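Local coordinates for serine-rich Repeat Adhesion Glycoprotein (Srr1) (Streptococcus agalactiae, PDB 4MBO) that probably binds host fibrinogen as the ligand-binding region of a serine-rich repeat surface adhesin, at residues V163-I177 / Y189-A203. Sequence-based numbering, arbitrary orientation.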
ATOM      1  N   VAL A 163     -20.646  -3.340   6.942  1.00 19.17           N
ATOM      2  CA  VAL A 163     -21.594  -2.639   7.805  1.00 21.19           C
ATOM      3  C   VAL A 163     -22.819  -3.483   8.150  1.00 21.72           C
ATOM      4  O   VAL A 163     -23.375  -4.145   7.287  1.00 22.48           O
ATOM      5  CB  VAL A 163     -22.133  -1.392   7.071  1.00 22.97           C
ATOM      6  CG1 VAL A 163     -23.117  -0.606   7.936  1.00 25.41           C
ATOM      7  CG2 VAL A 163     -21.003  -0.499   6.616  1.00 23.85           C
ATOM      8  N   THR A 164     -23.230  -3.435   9.407  1.00 21.18           N
ATOM      9  CA  THR A 164     -24.457  -4.065   9.860  1.00 22.02           C
ATOM     10  C   THR A 164     -25.264  -2.957  10.535  1.00 22.65           C
ATOM     11  O   THR A 164     -24.752  -2.245  11.404  1.00 21.12           O
ATOM     12  CB  THR A 164     -24.190  -5.198  10.878  1.00 23.51           C
ATOM     13  OG1 THR A 164     -23.524  -6.285  10.211  1.00 24.61           O
ATOM     14  CG2 THR A 164     -25.471  -5.674  11.484  1.00 25.42           C
ATOM     15  N   GLU A 165     -26.509  -2.771  10.098  1.00 24.11           N
ATOM     16  CA  GLU A 165     -27.374  -1.733  10.662  1.00 26.03           C
ATOM     17  C   GLU A 165     -28.742  -2.336  10.935  1.00 26.42           C
ATOM     18  O   GLU A 165     -29.612  -2.367  10.063  1.00 30.41           O
ATOM     19  CB  GLU A 165     -27.472  -0.504   9.737  1.00 29.04           C
ATOM     20  CG  GLU A 165     -28.378   0.630  10.250  1.00 32.58           C
ATOM     21  CD  GLU A 165     -27.884   1.373  11.503  1.00 35.43           C
ATOM     22  OE1 GLU A 165     -26.665   1.387  11.793  1.00 36.34           O
ATOM     23  OE2 GLU A 165     -28.729   2.013  12.181  1.00 39.01           O
ATOM     24  N   HIS A 166     -28.901  -2.852  12.140  1.00 25.13           N
ATOM     25  CA  HIS A 166     -30.163  -3.404  12.607  1.00 28.11           C
ATOM     26  C   HIS A 166     -30.561  -2.710  13.898  1.00 26.72           C
ATOM     27  O   HIS A 166     -29.770  -1.985  14.529  1.00 26.83           O
ATOM     28  CB  HIS A 166     -30.085  -4.910  12.877  1.00 29.60           C
ATOM     29  CG  HIS A 166     -29.837  -5.738  11.658  1.00 33.59           C
ATOM     30  ND1 HIS A 166     -29.451  -7.059  11.727  1.00 35.96           N
ATOM     31  CD2 HIS A 166     -29.836  -5.418  10.344  1.00 36.34           C
ATOM     32  CE1 HIS A 166     -29.282  -7.533  10.505  1.00 38.62           C
ATOM     33  NE2 HIS A 166     -29.506  -6.556   9.645  1.00 37.72           N
ATOM     34  N   THR A 167     -31.789  -2.956  14.327  1.00 27.34           N
ATOM     35  CA  THR A 167     -32.248  -2.353  15.534  1.00 27.50           C
ATOM     36  C   THR A 167     -31.377  -2.651  16.757  1.00 27.27           C
ATOM     37  O   THR A 167     -31.058  -1.752  17.547  1.00 27.27           O
ATOM     38  CB  THR A 167     -33.710  -2.782  15.803  1.00 30.66           C
ATOM     39  OG1 THR A 167     -34.514  -2.380  14.690  1.00 33.05           O
ATOM     40  CG2 THR A 167     -34.217  -2.162  17.050  1.00 30.93           C
ATOM     41  N   ASN A 168     -30.921  -3.899  16.882  1.00 25.01           N
ATOM     42  CA  ASN A 168     -30.196  -4.323  18.066  1.00 23.91           C
ATOM     43  C   ASN A 168     -28.653  -4.338  17.962  1.00 21.45           C
ATOM     44  O   ASN A 168     -27.960  -4.476  18.971  1.00 20.09           O
ATOM     45  CB  ASN A 168     -30.708  -5.721  18.514  1.00 25.93           C
ATOM     46  CG  ASN A 168     -30.696  -6.784  17.374  1.00 28.14           C
ATOM     47  OD1 ASN A 168     -30.647  -6.467  16.178  1.00 28.16           O
ATOM     48  ND2 ASN A 168     -30.766  -8.052  17.766  1.00 32.78           N
ATOM     49  N   VAL A 169     -28.175  -4.243  16.732  1.00 20.46           N
ATOM     50  CA  VAL A 169     -26.755  -4.319  16.393  1.00 19.57           C
ATOM     51  C   VAL A 169     -26.427  -3.354  15.273  1.00 19.44           C
ATOM     52  O   VAL A 169     -26.980  -3.445  14.170  1.00 20.90           O
ATOM     53  CB  VAL A 169     -26.399  -5.778  15.959  1.00 19.21           C
ATOM     54  CG1 VAL A 169     -25.040  -5.857  15.292  1.00 19.11           C
ATOM     55  CG2 VAL A 169     -26.522  -6.705  17.154  1.00 19.55           C
ATOM     56  N   LYS A 170     -25.511  -2.416  15.547  1.00 18.91           N
ATOM     57  CA  LYS A 170     -25.033  -1.458  14.560  1.00 18.65           C
ATOM     58  C   LYS A 170     -23.510  -1.496  14.679  1.00 18.37           C
ATOM     59  O   LYS A 170     -22.942  -1.135  15.736  1.00 18.55           O
ATOM     60  CB  LYS A 170     -25.552  -0.048  14.852  1.00 20.57           C
ATOM     61  CG  LYS A 170     -27.047  -0.037  15.131  1.00 22.19           C
ATOM     62  CD  LYS A 170     -27.541   1.342  15.583  1.00 24.64           C
ATOM     63  CE  LYS A 170     -29.026   1.333  15.891  1.00 28.15           C
ATOM     64  NZ  LYS A 170     -29.853   0.990  14.706  1.00 29.34           N
ATOM     65  N   THR A 171     -22.865  -1.962  13.624  1.00 17.46           N
ATOM     66  CA  THR A 171     -21.424  -2.083  13.621  1.00 17.87           C
ATOM     67  C   THR A 171     -20.873  -1.805  12.234  1.00 17.06           C
ATOM     68  O   THR A 171     -21.591  -1.886  11.242  1.00 17.26           O
ATOM     69  CB  THR A 171     -20.956  -3.494  14.062  1.00 17.44           C
ATOM     70  OG1 THR A 171     -21.534  -4.481  13.200  1.00 18.26           O
ATOM     71  CG2 THR A 171     -21.364  -3.831  15.478  1.00 18.99           C
ATOM     72  N   ASN A 172     -19.602  -1.436  12.159  1.00 15.32           N
ATOM     73  CA  ASN A 172     -18.917  -1.310  10.876  1.00 16.14           C
ATOM     74  C   ASN A 172     -17.411  -1.414  11.085  1.00 15.59           C
ATOM     75  O   ASN A 172     -16.899  -0.960  12.080  1.00 15.28           O
ATOM     76  CB  ASN A 172     -19.305  -0.064  10.064  1.00 15.97           C
ATOM     77  CG  ASN A 172     -18.833   1.244  10.672  1.00 17.13           C
ATOM     78  OD1 ASN A 172     -17.820   1.777  10.241  1.00 16.93           O
ATOM     79  ND2 ASN A 172     -19.576   1.767  11.649  1.00 17.58           N
ATOM     80  N   VAL A 173     -16.714  -2.032  10.126  1.00 14.54           N
ATOM     81  CA  VAL A 173     -15.293  -2.333  10.255  1.00 14.34           C
ATOM     82  C   VAL A 173     -14.652  -2.523   8.887  1.00 14.54           C
ATOM     83  O   VAL A 173     -15.329  -2.882   7.895  1.00 15.39           O
ATOM     84  CB  VAL A 173     -15.120  -3.631  11.124  1.00 14.19           C
ATOM     85  CG1 VAL A 173     -15.576  -4.865  10.329  1.00 14.50           C
ATOM     86  CG2 VAL A 173     -13.695  -3.824  11.639  1.00 14.33           C
ATOM     87  N   ARG A 174     -13.347  -2.312   8.833  1.00 13.56           N
ATOM     88  CA  ARG A 174     -12.558  -2.566   7.615  1.00 14.47           C
ATOM     89  C   ARG A 174     -11.127  -2.863   8.003  1.00 14.81           C
ATOM     90  O   ARG A 174     -10.656  -2.360   9.012  1.00 16.66           O
ATOM     91  CB  ARG A 174     -12.641  -1.383   6.637  1.00 14.55           C
ATOM     92  CG  ARG A 174     -11.910  -1.614   5.333  1.00 15.97           C
ATOM     93  CD  ARG A 174     -12.192  -0.514   4.313  1.00 16.68           C
ATOM     94  NE  ARG A 174     -11.882   0.809   4.859  1.00 19.18           N
ATOM     95  CZ  ARG A 174     -12.071   1.954   4.202  1.00 20.60           C
ATOM     96  NH1 ARG A 174     -12.531   1.937   2.954  1.00 21.68           N
ATOM     97  NH2 ARG A 174     -11.803   3.115   4.796  1.00 20.52           N
ATOM     98  N   SER A 175     -10.425  -3.701   7.246  1.00 14.46           N
ATOM     99  CA  SER A 175      -9.029  -3.967   7.529  1.00 13.99           C
ATOM    100  C   SER A 175      -8.247  -4.076   6.245  1.00 14.66           C
ATOM    101  O   SER A 175      -8.843  -4.212   5.206  1.00 14.96           O
ATOM    102  CB  SER A 175      -8.880  -5.215   8.357  1.00 14.63           C
ATOM    103  OG  SER A 175      -9.322  -6.350   7.600  1.00 15.37           O
ATOM    104  N   ARG A 176      -6.933  -3.984   6.337  1.00 14.16           N
ATOM    105  CA  ARG A 176      -6.068  -4.028   5.154  1.00 14.25           C
ATOM    106  C   ARG A 176      -4.634  -4.356   5.511  1.00 15.28           C
ATOM    107  O   ARG A 176      -4.107  -3.869   6.492  1.00 14.48           O
ATOM    108  CB  ARG A 176      -6.135  -2.638   4.494  1.00 14.95           C
ATOM    109  CG  ARG A 176      -5.532  -2.528   3.123  1.00 15.54           C
ATOM    110  CD  ARG A 176      -5.824  -1.145   2.528  1.00 15.10           C
ATOM    111  NE  ARG A 176      -5.489  -1.217   1.127  1.00 15.65           N
ATOM    112  CZ  ARG A 176      -4.376  -0.775   0.580  1.00 16.13           C
ATOM    113  NH1 ARG A 176      -4.175  -1.022  -0.699  1.00 17.33           N
ATOM    114  NH2 ARG A 176      -3.454  -0.124   1.281  1.00 15.64           N
ATOM    115  N   ILE A 177      -3.972  -5.194   4.697  1.00 15.72           N
ATOM    116  CA  ILE A 177      -2.567  -5.378   4.805  1.00 16.94           C
ATOM    117  C   ILE A 177      -2.040  -4.233   3.955  1.00 18.88           C
ATOM    118  O   ILE A 177      -2.249  -4.192   2.721  1.00 19.69           O
ATOM    119  CB  ILE A 177      -2.117  -6.735   4.244  1.00 19.96           C
ATOM    120  CG1 ILE A 177      -2.704  -7.839   5.115  1.00 20.95           C
ATOM    121  CG2 ILE A 177      -0.618  -6.765   4.178  1.00 20.63           C
ATOM    122  CD1 ILE A 177      -2.427  -9.254   4.660  1.00 25.09           C
ATOM    123  N   TYR A 189      -0.849  -5.030   9.299  1.00 14.77           N
ATOM    124  CA  TYR A 189      -2.260  -5.259   9.104  1.00 14.60           C
ATOM    125  C   TYR A 189      -2.993  -4.266   9.976  1.00 13.62           C
ATOM    126  O   TYR A 189      -2.913  -4.319  11.219  1.00 14.52           O
ATOM    127  CB  TYR A 189      -2.590  -6.726   9.518  1.00 14.79           C
ATOM    128  CG  TYR A 189      -4.067  -7.069   9.475  1.00 14.37           C
ATOM    129  CD1 TYR A 189      -4.740  -7.181   8.272  1.00 15.38           C
ATOM    130  CD2 TYR A 189      -4.784  -7.310  10.638  1.00 14.01           C
ATOM    131  CE1 TYR A 189      -6.083  -7.518   8.211  1.00 15.64           C
ATOM    132  CE2 TYR A 189      -6.119  -7.648  10.585  1.00 14.83           C
ATOM    133  CZ  TYR A 189      -6.771  -7.760   9.380  1.00 14.70           C
ATOM    134  OH  TYR A 189      -8.127  -8.077   9.308  1.00 15.38           O
ATOM    135  N   ILE A 190      -3.753  -3.410   9.343  1.00 13.52           N
ATOM    136  CA  ILE A 190      -4.457  -2.352  10.045  1.00 13.27           C
ATOM    137  C   ILE A 190      -5.963  -2.538   9.989  1.00 13.29           C
ATOM    138  O   ILE A 190      -6.529  -2.890   8.943  1.00 13.90           O
ATOM    139  CB  ILE A 190      -4.069  -0.978   9.491  1.00 14.59           C
ATOM    140  CG1 ILE A 190      -2.575  -0.773   9.664  1.00 15.53           C
ATOM    141  CG2 ILE A 190      -4.840   0.122  10.232  1.00 14.82           C
ATOM    142  CD1 ILE A 190      -2.081   0.611   9.309  1.00 17.19           C
ATOM    143  N   THR A 191      -6.605  -2.328  11.144  1.00 12.74           N
ATOM    144  CA  THR A 191      -8.018  -2.435  11.293  1.00 13.11           C
ATOM    145  C   THR A 191      -8.622  -1.098  11.674  1.00 13.23           C
ATOM    146  O   THR A 191      -8.146  -0.450  12.630  1.00 14.17           O
ATOM    147  CB  THR A 191      -8.377  -3.468  12.394  1.00 13.37           C
ATOM    148  OG1 THR A 191      -7.858  -4.763  12.014  1.00 14.47           O
ATOM    149  CG2 THR A 191      -9.872  -3.606  12.517  1.00 14.80           C
ATOM    150  N   GLN A 192      -9.644  -0.678  10.930  1.00 13.26           N
ATOM    151  CA  GLN A 192     -10.403   0.526  11.273  1.00 13.73           C
ATOM    152  C   GLN A 192     -11.712   0.092  11.920  1.00 13.34           C
ATOM    153  O   GLN A 192     -12.475  -0.693  11.350  1.00 13.84           O
ATOM    154  CB  GLN A 192     -10.710   1.373  10.073  1.00 14.66           C
ATOM    155  CG  GLN A 192      -9.473   1.931   9.400  1.00 15.17           C
ATOM    156  CD  GLN A 192      -9.808   2.613   8.087  1.00 15.95           C
ATOM    157  OE1 GLN A 192     -10.792   2.247   7.408  1.00 17.38           O
ATOM    158  NE2 GLN A 192      -8.978   3.574   7.692  1.00 16.96           N
ATOM    159  N   ILE A 193     -11.946   0.592  13.129  1.00 13.85           N
ATOM    160  CA  ILE A 193     -13.165   0.332  13.878  1.00 14.11           C
ATOM    161  C   ILE A 193     -14.012   1.603  13.746  1.00 14.44           C
ATOM    162  O   ILE A 193     -13.581   2.693  14.089  1.00 14.36           O
ATOM    163  CB  ILE A 193     -12.852   0.003  15.348  1.00 16.25           C
ATOM    164  CG1 ILE A 193     -12.140  -1.360  15.446  1.00 17.90           C
ATOM    165  CG2 ILE A 193     -14.086   0.023  16.231  1.00 16.64           C
ATOM    166  CD1 ILE A 193     -10.659  -1.257  15.439  1.00 19.75           C
ATOM    167  N   ASN A 194     -15.223   1.461  13.214  1.00 15.11           N
ATOM    168  CA  ASN A 194     -16.091   2.588  12.904  1.00 15.87           C
ATOM    169  C   ASN A 194     -15.508   3.522  11.836  1.00 16.32           C
ATOM    170  O   ASN A 194     -15.531   4.743  11.991  1.00 17.33           O
ATOM    171  CB  ASN A 194     -16.492   3.392  14.152  1.00 16.42           C
ATOM    172  CG  ASN A 194     -17.709   4.306  13.901  1.00 17.84           C
ATOM    173  OD1 ASN A 194     -18.456   4.144  12.925  1.00 17.43           O
ATOM    174  ND2 ASN A 194     -17.894   5.282  14.777  1.00 19.13           N
ATOM    175  N   PRO A 195     -15.033   2.963  10.719  1.00 15.75           N
ATOM    176  CA  PRO A 195     -14.548   3.851   9.662  1.00 16.76           C
ATOM    177  C   PRO A 195     -15.637   4.758   9.046  1.00 18.45           C
ATOM    178  O   PRO A 195     -15.326   5.806   8.445  1.00 20.03           O
ATOM    179  CB  PRO A 195     -14.024   2.872   8.595  1.00 16.53           C
ATOM    180  CG  PRO A 195     -14.735   1.613   8.838  1.00 17.25           C
ATOM    181  CD  PRO A 195     -14.875   1.543  10.351  1.00 16.25           C
ATOM    182  N   GLU A 196     -16.890   4.340   9.140  1.00 19.20           N
ATOM    183  CA  GLU A 196     -18.007   5.112   8.593  1.00 21.60           C
ATOM    184  C   GLU A 196     -18.430   6.316   9.462  1.00 21.89           C
ATOM    185  O   GLU A 196     -19.201   7.174   9.022  1.00 23.77           O
ATOM    186  CB  GLU A 196     -19.225   4.191   8.393  1.00 24.64           C
ATOM    187  CG  GLU A 196     -18.992   3.042   7.427  1.00 27.42           C
ATOM    188  CD  GLU A 196     -19.111   3.464   5.989  1.00 35.42           C
ATOM    189  OE1 GLU A 196     -20.254   3.764   5.576  1.00 40.94           O
ATOM    190  OE2 GLU A 196     -18.084   3.500   5.277  1.00 40.04           O
ATOM    191  N   GLY A 197     -17.947   6.367  10.693  1.00 20.44           N
ATOM    192  CA  GLY A 197     -18.328   7.456  11.594  1.00 21.25           C
ATOM    193  C   GLY A 197     -19.824   7.440  11.878  1.00 21.58           C
ATOM    194  O   GLY A 197     -20.508   8.461  11.710  1.00 22.53           O
ATOM    195  N   LYS A 198     -20.315   6.277  12.307  0.50 20.82           N
ATOM    196  CA  LYS A 198     -21.721   6.062  12.657  0.50 22.05           C
ATOM    197  C   LYS A 198     -21.804   5.637  14.114  0.50 21.92           C
ATOM    198  O   LYS A 198     -20.801   5.283  14.726  0.50 20.91           O
ATOM    199  CB  LYS A 198     -22.319   4.921  11.824  0.50 22.37           C
ATOM    200  CG  LYS A 198     -22.159   5.020  10.316  0.50 23.12           C
ATOM    201  CD  LYS A 198     -22.670   3.754   9.606  0.50 24.07           C
ATOM    202  CE  LYS A 198     -24.156   3.512   9.867  0.50 25.69           C
ATOM    203  NZ  LYS A 198     -24.759   2.407   9.058  0.50 26.26           N
ATOM    204  N   GLU A 199     -22.997   5.675  14.695  1.00 23.54           N
ATOM    205  CA  GLU A 199     -23.139   5.108  16.022  1.00 24.83           C
ATOM    206  C   GLU A 199     -22.929   3.591  15.889  1.00 22.16           C
ATOM    207  O   GLU A 199     -23.420   2.970  14.925  1.00 23.22           O
ATOM    208  CB  GLU A 199     -24.524   5.370  16.585  1.00 27.99           C
ATOM    209  CG  GLU A 199     -24.787   6.843  16.883  1.00 32.65           C
ATOM    210  CD  GLU A 199     -23.873   7.405  17.983  1.00 35.20           C
ATOM    211  OE1 GLU A 199     -23.570   6.640  18.930  1.00 41.01           O
ATOM    212  OE2 GLU A 199     -23.486   8.613  17.925  1.00 35.69           O
ATOM    213  N   MET A 200     -22.200   3.013  16.833  1.00 20.38           N
ATOM    214  CA  MET A 200     -22.053   1.554  16.929  1.00 20.20           C
ATOM    215  C   MET A 200     -22.728   1.171  18.238  1.00 20.62           C
ATOM    216  O   MET A 200     -22.605   1.876  19.233  1.00 20.38           O
ATOM    217  CB  MET A 200     -20.611   1.069  16.857  1.00 19.40           C
ATOM    218  CG  MET A 200     -19.920   1.526  15.579  1.00 20.24           C
ATOM    219  SD  MET A 200     -18.601   0.429  15.045  1.00 19.36           S
ATOM    220  CE  MET A 200     -17.711   0.313  16.568  1.00 18.63           C
ATOM    221  N   TYR A 201     -23.441   0.061  18.223  1.00 19.35           N
ATOM    222  CA  TYR A 201     -24.272  -0.308  19.338  1.00 20.53           C
ATOM    223  C   TYR A 201     -24.651  -1.773  19.380  1.00 19.72           C
ATOM    224  O   TYR A 201     -24.961  -2.367  18.340  1.00 20.46           O
ATOM    225  CB  TYR A 201     -25.557   0.522  19.200  1.00 23.09           C
ATOM    226  CG  TYR A 201     -26.761   0.175  20.057  1.00 24.13           C
ATOM    227  CD1 TYR A 201     -26.813   0.553  21.401  1.00 25.17           C
ATOM    228  CD2 TYR A 201     -27.900  -0.410  19.499  1.00 25.30           C
ATOM    229  CE1 TYR A 201     -27.923   0.305  22.179  1.00 27.36           C
ATOM    230  CE2 TYR A 201     -29.030  -0.661  20.284  1.00 27.21           C
ATOM    231  CZ  TYR A 201     -29.029  -0.304  21.614  1.00 28.13           C
ATOM    232  OH  TYR A 201     -30.145  -0.538  22.387  1.00 29.51           O
ATOM    233  N   PHE A 202     -24.655  -2.311  20.591  1.00 19.86           N
ATOM    234  CA  PHE A 202     -25.214  -3.618  20.904  1.00 19.47           C
ATOM    235  C   PHE A 202     -26.252  -3.361  21.992  1.00 22.08           C
ATOM    236  O   PHE A 202     -25.926  -2.791  23.038  1.00 22.96           O
ATOM    237  CB  PHE A 202     -24.218  -4.623  21.521  1.00 19.44           C
ATOM    238  CG  PHE A 202     -23.244  -5.245  20.567  1.00 17.87           C
ATOM    239  CD1 PHE A 202     -23.423  -5.223  19.193  1.00 17.80           C
ATOM    240  CD2 PHE A 202     -22.184  -5.986  21.072  1.00 17.91           C
ATOM    241  CE1 PHE A 202     -22.534  -5.849  18.349  1.00 16.97           C
ATOM    242  CE2 PHE A 202     -21.306  -6.658  20.230  1.00 17.46           C
ATOM    243  CZ  PHE A 202     -21.468  -6.572  18.856  1.00 17.17           C
ATOM    244  N   ALA A 203     -27.481  -3.781  21.751  1.00 23.30           N
ATOM    245  CA  ALA A 203     -28.569  -3.609  22.730  1.00 26.19           C
ATOM    246  C   ALA A 203     -28.316  -4.384  24.007  1.00 27.13           C
ATOM    247  O   ALA A 203     -27.516  -5.335  24.019  1.00 26.44           O
ATOM    248  CB  ALA A 203     -29.890  -4.057  22.114  1.00 28.59           C
TER
HETATM  249  O   HOH W   1     -24.206   0.560  11.203  1.00 22.53           O
HETATM  250  O   HOH W   2     -25.520   3.410  13.195  1.00 28.64           O
HETATM  251  O   HOH W   3     -22.224   1.147  12.798  1.00 21.10           O
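Gln192 OE1 sits at the edge of the Arg174 guanidinium, in its plane, and takes bonds from both Arg174 NE (3.1 Å) and Arg174 NH2; the latter arrives in the carbonyl plane on a lone pair. A bend at chi3 turns the otherwise extended arginine side-on to the amide, and the paired bonds hold the guanidinium against turning about its chain. Asp242 pairs with the same NH2, NH1 donates to Asn159 O, and Gln192 NE2 donates to Thr241 O, so both polar ends are held beyond the hairpin as well. The Arg174 side chain lies about 6 Å from a bound calcium ion. On the Tyr201 ring, Ala203 N lies 3.7 Å above one face, offset toward the rim, while Thr167 O meets the edge in plane. The Phe202 ring has Val169 CG1 at its edge, and Tyr189 has Ile177 CG1 at its own; Tyr189 OH and Ser175 OG are hydrogen-bonded at 2.7 Å.

Regular pairing stops between Val173–Ile193 and Lys170–Tyr201, where residues 194–199 loop out of the strand through a type I turn from Asn194 to Gly197. With chi1 at 69° the Asn172 amide reaches into that turn, OD1 accepting Glu196 N (2.9 Å) and ND2 giving a nearly straight bond (168°) to Asn194 OD1. That oxygen also accepts Lys198 N. At the exposed margin, Lys170 NZ donates to Glu165 OE2 at 2.9 Å, in a salt bridge within 163–177.

With axes 4.6 Å apart at 166°, strands 169–177 and 189–193 lie antiparallel; consecutive in the chain, they form a beta hairpin, its second strand interrupted by a turn, within the all-beta, C-terminal fibrinogen-binding adhesin domain.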